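Local structure of aspartokinase (Clostridium acetobutylicum, 3TVI) at residues I4-F9 / Y35-A40; N206-S211 / I261-T266; N392-A397 / K431-A436; N402-M407 / G420-D425. The protein probably catalyses the ATP-dependent phosphorylation of the beta-carboxyl group of L-aspartate, the first step towards lysine, threonine and methionine, and is seen to bind lysine in its regulatory region. All blocks are in the same frame, centred on the assembly; numbering follows the deposited sequence.

Interaction 1: residues I4-F9 / Y35-A40; sequences IVVTKF and YIIPSA
Strands 5-9 and 35-38 run parallel, their short axes 4.6 Å apart at an angle of 17°, with Val6 level with Tyr35, Thr7 with Ile36, Lys8 with Ile37 and Phe9 with Pro38. Backbone bonds pass back and forth: Thr7 N to Tyr35 O at 2.6 Å, Ile37 N to Thr7 O, Phe9 N to Ile37 O at 2.9 Å, and Ser39 N to Phe9 O. Two carbonyls are gripped twice. Thr7 OG1, held between its own N and carbonyl carbon (chi1 61°), reaches Tyr35 O at 2.9 Å from above the carbonyl plane, while Ser39 OG meets Phe9 O at 2.8 Å in plane, on a lone pair. On the face carrying Val6, Lys8, Tyr35 and Ile37, Val6 splits its methyls: CG2 lies in the plane of the Tyr35 ring, at its edge and 4.0 Å from Tyr35 CD2, and CG1 packs 3.7 Å from Ile37 CD1. The CB and CG of Lys8 lie against Ile37 O, and its NZ makes a salt bridge with Asp189; Lys8 and Phe9 belong to the predicted ATP site. The two strands and helix 17-28 form a beta-alpha-beta unit of the amino acid kinase domain. That helix covers Thr7 and Phe9, helix 187-199 lies against Lys8, Tyr35 and Ile37 on the other face, and strand 203-208 continues the sheet beyond 5-9.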
# COMPACT_ATOMS: atom_id res chain seq x y z
N ILE B 4 42.90 -0.39 14.76
CA ILE B 4 42.38 0.70 15.59
C ILE B 4 40.89 0.45 15.87
O ILE B 4 40.04 0.76 15.03
CB ILE B 4 42.53 2.07 14.89
CG1 ILE B 4 43.99 2.42 14.66
CG2 ILE B 4 41.86 3.16 15.70
CD1 ILE B 4 44.65 1.60 13.58
N VAL B 5 40.59 -0.14 17.02
CA VAL B 5 39.21 -0.33 17.45
C VAL B 5 38.80 0.83 18.32
O VAL B 5 39.61 1.35 19.07
CB VAL B 5 39.03 -1.61 18.27
CG1 VAL B 5 37.55 -1.85 18.56
CG2 VAL B 5 39.63 -2.81 17.56
N VAL B 6 37.54 1.22 18.24
CA VAL B 6 36.99 2.31 19.02
C VAL B 6 35.80 1.76 19.77
O VAL B 6 34.95 1.09 19.18
CB VAL B 6 36.46 3.41 18.09
CG1 VAL B 6 35.64 4.44 18.85
CG2 VAL B 6 37.61 4.05 17.34
N THR B 7 35.71 2.05 21.06
CA THR B 7 34.70 1.41 21.90
C THR B 7 33.74 2.41 22.48
O THR B 7 34.15 3.50 22.86
CB THR B 7 35.39 0.71 23.07
OG1 THR B 7 36.08 1.69 23.85
CG2 THR B 7 36.38 -0.32 22.56
N LYS B 8 32.45 2.05 22.54
CA LYS B 8 31.48 2.82 23.30
C LYS B 8 30.84 1.94 24.33
O LYS B 8 30.56 0.78 24.06
CB LYS B 8 30.36 3.41 22.44
CG LYS B 8 29.05 3.50 23.24
CD LYS B 8 27.96 4.36 22.63
CE LYS B 8 26.77 4.43 23.59
NZ LYS B 8 26.24 3.09 23.95
N PHE B 9 30.55 2.51 25.50
CA PHE B 9 29.85 1.82 26.57
C PHE B 9 28.63 2.61 27.01
O PHE B 9 28.70 3.82 27.20
CB PHE B 9 30.81 1.63 27.73
CG PHE B 9 31.97 0.79 27.37
CD1 PHE B 9 31.94 -0.58 27.59
CD2 PHE B 9 33.08 1.34 26.75
CE1 PHE B 9 33.01 -1.37 27.24
CE2 PHE B 9 34.16 0.56 26.40
CZ PHE B 9 34.13 -0.80 26.64
N TYR B 35 40.25 3.98 21.64
CA TYR B 35 39.34 5.10 21.92
C TYR B 35 38.02 4.70 22.58
O TYR B 35 37.39 3.73 22.17
CB TYR B 35 39.13 5.90 20.63
CG TYR B 35 40.47 6.27 20.05
CD1 TYR B 35 41.34 7.06 20.77
CD2 TYR B 35 40.90 5.75 18.84
CE1 TYR B 35 42.60 7.38 20.29
CE2 TYR B 35 42.16 6.06 18.34
CZ TYR B 35 43.00 6.87 19.07
OH TYR B 35 44.24 7.18 18.60
N ILE B 36 37.63 5.44 23.61
CA ILE B 36 36.55 5.06 24.50
C ILE B 36 35.50 6.16 24.63
O ILE B 36 35.83 7.30 24.99
CB ILE B 36 37.08 4.75 25.92
CG1 ILE B 36 38.07 3.58 25.89
CG2 ILE B 36 35.93 4.43 26.87
CD1 ILE B 36 39.46 3.95 25.43
N ILE B 37 34.25 5.83 24.35
CA ILE B 37 33.17 6.79 24.41
C ILE B 37 32.12 6.32 25.42
O ILE B 37 31.50 5.28 25.22
CB ILE B 37 32.50 6.95 23.04
CG1 ILE B 37 33.48 7.57 22.04
CG2 ILE B 37 31.27 7.82 23.15
CD1 ILE B 37 34.66 6.70 21.67
N PRO B 38 31.93 7.08 26.52
CA PRO B 38 31.00 6.71 27.59
C PRO B 38 29.65 7.40 27.53
O PRO B 38 29.55 8.55 27.13
CB PRO B 38 31.72 7.18 28.84
CG PRO B 38 32.40 8.42 28.39
CD PRO B 38 32.80 8.19 26.96
N SER B 39 28.62 6.67 27.97
CA SER B 39 27.33 7.25 28.28
C SER B 39 27.34 7.68 29.73
O SER B 39 28.38 7.62 30.38
CB SER B 39 26.25 6.20 28.10
OG SER B 39 26.51 5.46 26.92
N ALA B 40 26.19 8.13 30.24
CA ALA B 40 26.06 8.51 31.64
C ALA B 40 25.52 7.31 32.39
O ALA B 40 24.92 6.43 31.77
CB ALA B 40 25.13 9.69 31.79

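Interaction 2: residues N206-S211 / I261-T266; sequences NWTDVS and INIKNT
Trp207 lays its indole alongside the aliphatic stem of Lys264, both side chains leaving the same face of the sheet. With CG anti to the carbonyl carbon and the ring turned across the chain (chi2 86°), the six-membered ring presents a face to Lys264 CB, which stands 3.7 Å from its centroid and only 8° off the normal, a CH-pi contact. Lys264 CG continues over Trp207 CH2 at 3.8 Å, and bends at chi2 and chi4 bring NZ to the carbonyl of Asp271. The ring edge meets backbone in plane, with Trp207 CZ3 3.5 Å from Asn265 O, while NE1 is bonded to Glu205. Beneath these side chains, parallel strands 206-208 and 261-265, neighbours in the central sheet of the amino acid kinase fold, exchange bonds from Asn206 N to Asn262 O at 2.9 Å through to Thr266 N to Thr208 O at 2.9 Å. Past the strand end, Thr208 OG1 accepts from Val210 N at 3.1 Å, an ST turn that holds Thr208 and Asp209, both predicted to bind ATP, and curls the chain back over Asn265. Asn265 holds CG anti to its backbone N (chi1 -175°), so that ND2 donates, nearly in the amide plane, to Ser211 OG at 3.2 Å, an oxygen also bonded to Asp271. OD1 of Asn265 turns to the N of Asn267.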
# COMPACT_ATOMS: atom_id res chain seq x y z
N ASN B 206 30.39 -1.68 19.93
CA ASN B 206 29.34 -0.98 20.64
C ASN B 206 28.85 -1.83 21.81
O ASN B 206 28.00 -2.70 21.65
CB ASN B 206 28.22 -0.67 19.67
CG ASN B 206 27.26 0.36 20.18
OD1 ASN B 206 26.34 0.05 20.93
ND2 ASN B 206 27.45 1.61 19.76
N TRP B 207 29.40 -1.55 22.99
CA TRP B 207 29.20 -2.41 24.16
C TRP B 207 27.93 -2.13 24.89
O TRP B 207 27.70 -1.01 25.35
CB TRP B 207 30.37 -2.28 25.09
CG TRP B 207 31.60 -2.92 24.53
CD1 TRP B 207 32.54 -2.35 23.68
CD2 TRP B 207 32.05 -4.28 24.74
NE1 TRP B 207 33.52 -3.26 23.37
CE2 TRP B 207 33.28 -4.44 23.97
CE3 TRP B 207 31.57 -5.36 25.46
CZ2 TRP B 207 33.99 -5.62 23.95
CZ3 TRP B 207 32.29 -6.55 25.43
CH2 TRP B 207 33.47 -6.67 24.69
N THR B 208 27.12 -3.17 25.05
CA THR B 208 25.76 -3.07 25.57
C THR B 208 25.54 -4.19 26.57
O THR B 208 26.50 -4.76 27.08
CB THR B 208 24.75 -3.20 24.42
OG1 THR B 208 24.50 -4.58 24.15
CG2 THR B 208 25.30 -2.53 23.16
N ASP B 209 24.28 -4.53 26.85
CA ASP B 209 23.98 -5.59 27.82
C ASP B 209 23.33 -6.81 27.18
O ASP B 209 22.66 -7.58 27.86
CB ASP B 209 23.11 -5.06 28.97
CG ASP B 209 21.73 -4.61 28.50
OD1 ASP B 209 21.60 -3.43 28.08
OD2 ASP B 209 20.78 -5.42 28.58
N VAL B 210 23.53 -6.99 25.88
CA VAL B 210 23.01 -8.16 25.15
C VAL B 210 24.04 -8.62 24.12
O VAL B 210 24.66 -7.80 23.44
CB VAL B 210 21.70 -7.83 24.41
CG1 VAL B 210 20.66 -7.32 25.39
CG2 VAL B 210 21.95 -6.82 23.30
N SER B 211 24.21 -9.94 23.99
CA SER B 211 25.23 -10.51 23.12
C SER B 211 24.86 -10.45 21.62
O SER B 211 24.70 -11.47 20.96
CB SER B 211 25.51 -11.94 23.55
OG SER B 211 25.86 -11.97 24.91
N ILE B 261 30.51 -2.27 12.60
CA ILE B 261 30.13 -2.17 13.99
C ILE B 261 29.92 -3.57 14.55
O ILE B 261 29.24 -4.38 13.93
CB ILE B 261 28.80 -1.44 14.14
CG1 ILE B 261 28.90 -0.04 13.54
CG2 ILE B 261 28.40 -1.37 15.60
CD1 ILE B 261 27.62 0.75 13.68
N ASN B 262 30.47 -3.83 15.72
CA ASN B 262 30.23 -5.08 16.42
C ASN B 262 29.44 -4.82 17.70
O ASN B 262 29.96 -4.24 18.65
CB ASN B 262 31.57 -5.75 16.75
CG ASN B 262 31.41 -7.08 17.47
OD1 ASN B 262 30.34 -7.39 17.99
ND2 ASN B 262 32.48 -7.87 17.50
N ILE B 263 28.18 -5.25 17.72
CA ILE B 263 27.38 -5.16 18.95
C ILE B 263 27.85 -6.25 19.89
O ILE B 263 27.84 -7.42 19.53
CB ILE B 263 25.87 -5.30 18.69
CG1 ILE B 263 25.25 -3.94 18.39
CG2 ILE B 263 25.17 -5.83 19.93
CD1 ILE B 263 25.86 -3.23 17.21
N LYS B 264 28.26 -5.86 21.09
CA LYS B 264 28.87 -6.78 22.04
C LYS B 264 28.29 -6.60 23.45
O LYS B 264 27.65 -5.58 23.75
CB LYS B 264 30.39 -6.58 22.04
CG LYS B 264 31.17 -7.87 21.88
CD LYS B 264 32.38 -7.70 20.97
CE LYS B 264 33.01 -9.04 20.61
NZ LYS B 264 33.36 -9.86 21.80
N ASN B 265 28.50 -7.60 24.31
CA ASN B 265 27.92 -7.61 25.66
C ASN B 265 28.96 -7.45 26.78
O ASN B 265 29.76 -8.35 27.00
CB ASN B 265 27.13 -8.90 25.86
CG ASN B 265 26.41 -8.94 27.19
OD1 ASN B 265 26.30 -7.93 27.89
ND2 ASN B 265 25.90 -10.12 27.54
N THR B 266 28.90 -6.33 27.48
CA THR B 266 29.84 -6.03 28.57
C THR B 266 29.86 -7.11 29.64
O THR B 266 30.88 -7.32 30.28
CB THR B 266 29.52 -4.70 29.28
OG1 THR B 266 29.39 -3.64 28.32
CG2 THR B 266 30.61 -4.31 30.25

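Interaction 3: residues N392-A397 / K431-A436; sequences NKIFTA and KSIYNA
The helical segments 392-397 and 431-436 cross at 123°, their axes approaching to 8.9 Å, and Ala397 and Ser432 have the nearest CA atoms, 5.5 Å apart. Small residues occupy this crossing. Ala397 points its methyl at the second helix, where CB lies 3.7 Å from the carbonyl oxygen of Ser432 and 4.1 Å from CB of Ala436, so one methyl rests against a backbone group and another methyl together. Ser432 CB also faces Ala397, while its hydroxyl turns back along its own helix to the carbonyl of Lys428. On the side turned to the sheet, Ile394 CG2 meets Ile433 CD1 at 4.2 Å, a branch methyl against the tip of a chain. These two isoleucines also reach strand 367-380, Ile394 through Thr379 and Ile433 through Val377, and so link the helix pair to that strand. In the ACT fold two helices pack on one face of an antiparallel sheet, and helices 390-400 and 426-437 take that place here. On the exposed flank, Lys393 has CG anti to its backbone N (chi1 -160°) and an extended chain, which brings CE within 3.6 Å of Ala436 O; no hydrogen bond joins the two segments. Elsewhere on helix 390-400 the packing is intermolecular: the ring of Phe395 meets Phe395 of the second subunit with planes about 35° apart, and Asn392 packs on that same Phe395 of the second subunit, while Thr396 OG1 donates to Asn392 O within its own helix.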
# COMPACT_ATOMS: atom_id res chain seq x y z
N ASN B 392 6.94 -18.55 -1.04
CA ASN B 392 6.24 -19.84 -0.96
C ASN B 392 6.70 -20.65 0.23
O ASN B 392 5.89 -21.29 0.90
CB ASN B 392 6.43 -20.67 -2.24
CG ASN B 392 5.47 -21.85 -2.32
OD1 ASN B 392 4.34 -21.79 -1.85
ND2 ASN B 392 5.93 -22.93 -2.93
N LYS B 393 8.00 -20.60 0.52
CA LYS B 393 8.53 -21.27 1.70
C LYS B 393 7.87 -20.76 2.96
O LYS B 393 7.59 -21.54 3.86
CB LYS B 393 10.05 -21.12 1.79
CG LYS B 393 10.73 -22.16 2.68
CD LYS B 393 12.22 -22.23 2.39
CE LYS B 393 12.97 -23.14 3.36
NZ LYS B 393 14.44 -23.09 3.13
N ILE B 394 7.59 -19.46 3.02
CA ILE B 394 6.91 -18.87 4.16
C ILE B 394 5.45 -19.29 4.23
O ILE B 394 4.90 -19.51 5.31
CB ILE B 394 6.97 -17.32 4.13
CG1 ILE B 394 8.40 -16.83 4.35
CG2 ILE B 394 6.05 -16.71 5.18
CD1 ILE B 394 8.57 -15.37 3.99
N PHE B 395 4.81 -19.41 3.07
CA PHE B 395 3.40 -19.77 3.06
C PHE B 395 3.22 -21.25 3.35
O PHE B 395 2.22 -21.63 3.97
CB PHE B 395 2.75 -19.40 1.73
CG PHE B 395 2.99 -17.98 1.32
CD1 PHE B 395 2.86 -16.94 2.24
CD2 PHE B 395 3.35 -17.67 0.02
CE1 PHE B 395 3.08 -15.63 1.86
CE2 PHE B 395 3.58 -16.35 -0.36
CZ PHE B 395 3.45 -15.33 0.56
N THR B 396 4.18 -22.07 2.93
CA THR B 396 4.16 -23.49 3.26
C THR B 396 4.22 -23.60 4.76
O THR B 396 3.40 -24.28 5.35
CB THR B 396 5.35 -24.28 2.69
OG1 THR B 396 5.55 -23.95 1.32
CG2 THR B 396 5.08 -25.77 2.81
N ALA B 397 5.19 -22.93 5.37
CA ALA B 397 5.32 -22.92 6.82
C ALA B 397 3.98 -22.60 7.45
O ALA B 397 3.45 -23.40 8.23
CB ALA B 397 6.36 -21.90 7.26
N LYS B 431 7.08 -18.54 14.98
CA LYS B 431 7.63 -19.87 15.27
C LYS B 431 7.85 -20.62 13.96
O LYS B 431 8.97 -21.03 13.65
CB LYS B 431 6.69 -20.68 16.16
CG LYS B 431 7.05 -20.72 17.64
CD LYS B 431 5.89 -21.28 18.48
CE LYS B 431 6.32 -21.70 19.88
NZ LYS B 431 6.72 -20.56 20.76
N SER B 432 6.77 -20.77 13.20
CA SER B 432 6.76 -21.60 11.99
C SER B 432 7.82 -21.20 10.99
O SER B 432 8.45 -22.05 10.36
CB SER B 432 5.40 -21.50 11.29
OG SER B 432 4.39 -21.12 12.20
N ILE B 433 8.01 -19.89 10.83
CA ILE B 433 8.92 -19.37 9.82
C ILE B 433 10.36 -19.61 10.24
O ILE B 433 11.22 -19.87 9.39
CB ILE B 433 8.71 -17.87 9.58
CG1 ILE B 433 7.27 -17.58 9.16
CG2 ILE B 433 9.66 -17.38 8.49
CD1 ILE B 433 6.91 -16.11 9.26
N TYR B 434 10.64 -19.51 11.55
CA TYR B 434 11.97 -19.79 12.07
C TYR B 434 12.32 -21.24 11.78
O TYR B 434 13.37 -21.53 11.19
CB TYR B 434 12.06 -19.51 13.59
CG TYR B 434 13.45 -19.75 14.19
CD1 TYR B 434 13.91 -21.05 14.44
CD2 TYR B 434 14.29 -18.69 14.50
CE1 TYR B 434 15.17 -21.28 14.97
CE2 TYR B 434 15.56 -18.91 15.03
CZ TYR B 434 15.99 -20.20 15.27
OH TYR B 434 17.24 -20.43 15.79
N ASN B 435 11.45 -22.15 12.18
CA ASN B 435 11.72 -23.57 12.01
C ASN B 435 11.93 -23.92 10.54
O ASN B 435 12.78 -24.73 10.21
CB ASN B 435 10.59 -24.42 12.57
CG ASN B 435 10.28 -24.10 14.00
OD1 ASN B 435 11.04 -23.39 14.66
ND2 ASN B 435 9.16 -24.61 14.50
N ALA B 436 11.16 -23.27 9.67
CA ALA B 436 11.32 -23.45 8.24
C ALA B 436 12.76 -23.26 7.78
O ALA B 436 13.20 -23.91 6.83
CB ALA B 436 10.41 -22.49 7.50

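Interaction 4: residues N402-M407 / G420-D425; sequences NVNIRM and GVETVD
From its CB, 3.4 Å from Gly420 O, the side chain of Arg406 sets out with CG anti to the carbonyl carbon (chi1 -78°) and runs obliquely across Glu422. CD comes 3.6 Å from Glu422 OE1; a bend at chi3 (55°) then carries the guanidinium onward, its plane 23° from that of the carboxylate. At the tip, Arg406 NH1 forms a long salt bridge of 3.6 Å with Glu422 OE2, while hydrogen bonds to the carbonyls of Pro372 (from NH1) and His371 (from NH2) fix the group more firmly. Beneath it, Gly420 O accepts two backbone donors, Arg406 N at 2.6 Å in the carbonyl plane and Met407 N (selenomethionine) at 3.0 Å from above it, and Gly420 N returns a bond to Met407 O at 2.9 Å. Farther along, Val403 CG2 packs 4.1 Å from Val421 CG1 and 3.4 Å from Asp425 OD2, after Asn402, with positive phi, has closed helix 390-400 as the C-prime residue of a Schellman motif. Two residues opposite one, Arg406 and Met407 facing Gly420, make a classic beta bulge in the antiparallel hairpin 405-410/416-422 of the ACT domain.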
# COMPACT_ATOMS: atom_id res chain seq x y z
N ASN B 402 -1.54 -24.20 10.15
CA ASN B 402 -2.96 -23.92 10.01
C ASN B 402 -3.27 -22.48 10.45
O ASN B 402 -4.01 -22.26 11.40
CB ASN B 402 -3.77 -24.94 10.82
CG ASN B 402 -5.27 -24.83 10.58
OD1 ASN B 402 -6.06 -24.87 11.52
ND2 ASN B 402 -5.67 -24.69 9.31
N VAL B 403 -2.66 -21.53 9.74
CA VAL B 403 -2.83 -20.10 10.05
C VAL B 403 -3.16 -19.28 8.80
O VAL B 403 -2.36 -19.19 7.86
CB VAL B 403 -1.63 -19.50 10.84
CG1 VAL B 403 -0.34 -20.27 10.54
CG2 VAL B 403 -1.47 -18.01 10.57
N ASN B 404 -4.36 -18.71 8.80
CA ASN B 404 -4.89 -17.91 7.71
C ASN B 404 -4.08 -16.61 7.54
O ASN B 404 -3.83 -15.89 8.51
CB ASN B 404 -6.37 -17.60 7.98
CG ASN B 404 -6.92 -16.48 7.11
OD1 ASN B 404 -7.23 -16.69 5.94
ND2 ASN B 404 -7.07 -15.29 7.70
N ILE B 405 -3.69 -16.36 6.29
CA ILE B 405 -2.95 -15.16 5.90
C ILE B 405 -3.94 -14.04 5.62
O ILE B 405 -4.95 -14.26 4.96
CB ILE B 405 -2.11 -15.44 4.64
CG1 ILE B 405 -1.12 -16.58 4.91
CG2 ILE B 405 -1.36 -14.20 4.19
CD1 ILE B 405 -0.33 -16.99 3.68
N ARG B 406 -3.65 -12.84 6.10
CA ARG B 406 -4.53 -11.69 5.90
C ARG B 406 -3.90 -10.54 5.09
O ARG B 406 -4.60 -9.64 4.65
CB ARG B 406 -5.00 -11.15 7.26
CG ARG B 406 -6.10 -11.97 7.91
CD ARG B 406 -6.70 -11.23 9.09
NE ARG B 406 -7.17 -9.90 8.70
CZ ARG B 406 -7.44 -8.91 9.55
NH1 ARG B 406 -7.30 -9.07 10.86
NH2 ARG B 406 -7.86 -7.74 9.08
N MSE B 407 -2.59 -10.56 4.92
CA MSE B 407 -1.94 -9.64 3.99
C MSE B 407 -0.67 -10.28 3.50
O MSE B 407 -0.05 -11.08 4.21
CB MSE B 407 -1.63 -8.30 4.67
CG MSE B 407 -1.18 -7.20 3.71
SE MSE B 407 -0.11 -5.86 4.69
CE MSE B 407 1.69 -6.41 4.13
N GLY B 420 0.80 -10.61 6.90
CA GLY B 420 -0.13 -10.11 7.91
C GLY B 420 -1.10 -11.19 8.31
O GLY B 420 -1.64 -11.88 7.46
N VAL B 421 -1.31 -11.35 9.62
CA VAL B 421 -2.11 -12.45 10.15
C VAL B 421 -2.87 -12.04 11.40
O VAL B 421 -2.53 -11.05 12.05
CB VAL B 421 -1.22 -13.64 10.56
CG1 VAL B 421 -0.51 -14.22 9.35
CG2 VAL B 421 -0.23 -13.22 11.65
N GLU B 422 -3.87 -12.85 11.75
CA GLU B 422 -4.64 -12.68 12.98
C GLU B 422 -3.72 -12.58 14.19
O GLU B 422 -2.78 -13.37 14.33
CB GLU B 422 -5.58 -13.87 13.20
CG GLU B 422 -6.94 -13.49 13.77
CD GLU B 422 -7.83 -12.83 12.74
OE1 GLU B 422 -8.05 -13.42 11.65
OE2 GLU B 422 -8.32 -11.71 13.03
N THR B 423 -4.01 -11.62 15.07
CA THR B 423 -3.16 -11.38 16.24
C THR B 423 -3.01 -12.61 17.15
O THR B 423 -1.99 -12.77 17.80
CB THR B 423 -3.68 -10.21 17.06
OG1 THR B 423 -3.93 -9.11 16.18
CG2 THR B 423 -2.65 -9.80 18.08
N VAL B 424 -4.03 -13.46 17.19
CA VAL B 424 -3.92 -14.73 17.92
C VAL B 424 -2.79 -15.61 17.36
O VAL B 424 -2.06 -16.24 18.12
CB VAL B 424 -5.25 -15.51 17.91
CG1 VAL B 424 -5.65 -15.92 16.50
CG2 VAL B 424 -5.14 -16.74 18.81
N ASP B 425 -2.64 -15.62 16.03
CA ASP B 425 -1.67 -16.49 15.35
C ASP B 425 -0.23 -15.92 15.26
O ASP B 425 0.68 -16.61 14.81
CB ASP B 425 -2.18 -16.84 13.95
CG ASP B 425 -3.35 -17.82 13.97
OD1 ASP B 425 -3.68 -18.35 15.06
OD2 ASP B 425 -3.95 -18.07 12.90

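In the fold
Interactions 1 and 2 share the parallel part of one mixed sheet in the amino acid kinase domain: strand 5-9 neighbours strand 203-208, Lys8 O probably accepts from Trp207 N at 2.8 Å, and the rings of Phe9 and Trp207 stack. Both hold predicted ATP-site residues and add hydroxyl bonds to the backbone ones; interaction 2, less buried, also has an amide bond and a CH-pi contact. Interactions 3 and 4, also partly buried, lie in the ACT domain, the centres of 1 and 4 being 43 Å apart. They join successive elements, helix to strand, through Phe395 CD1 and Ile405 CD1 (3.5 Å), and both touch the second subunit. Interaction 3 is methyl packing without cross-bonds, whereas interaction 4 combines backbone bonds with a salt bridge.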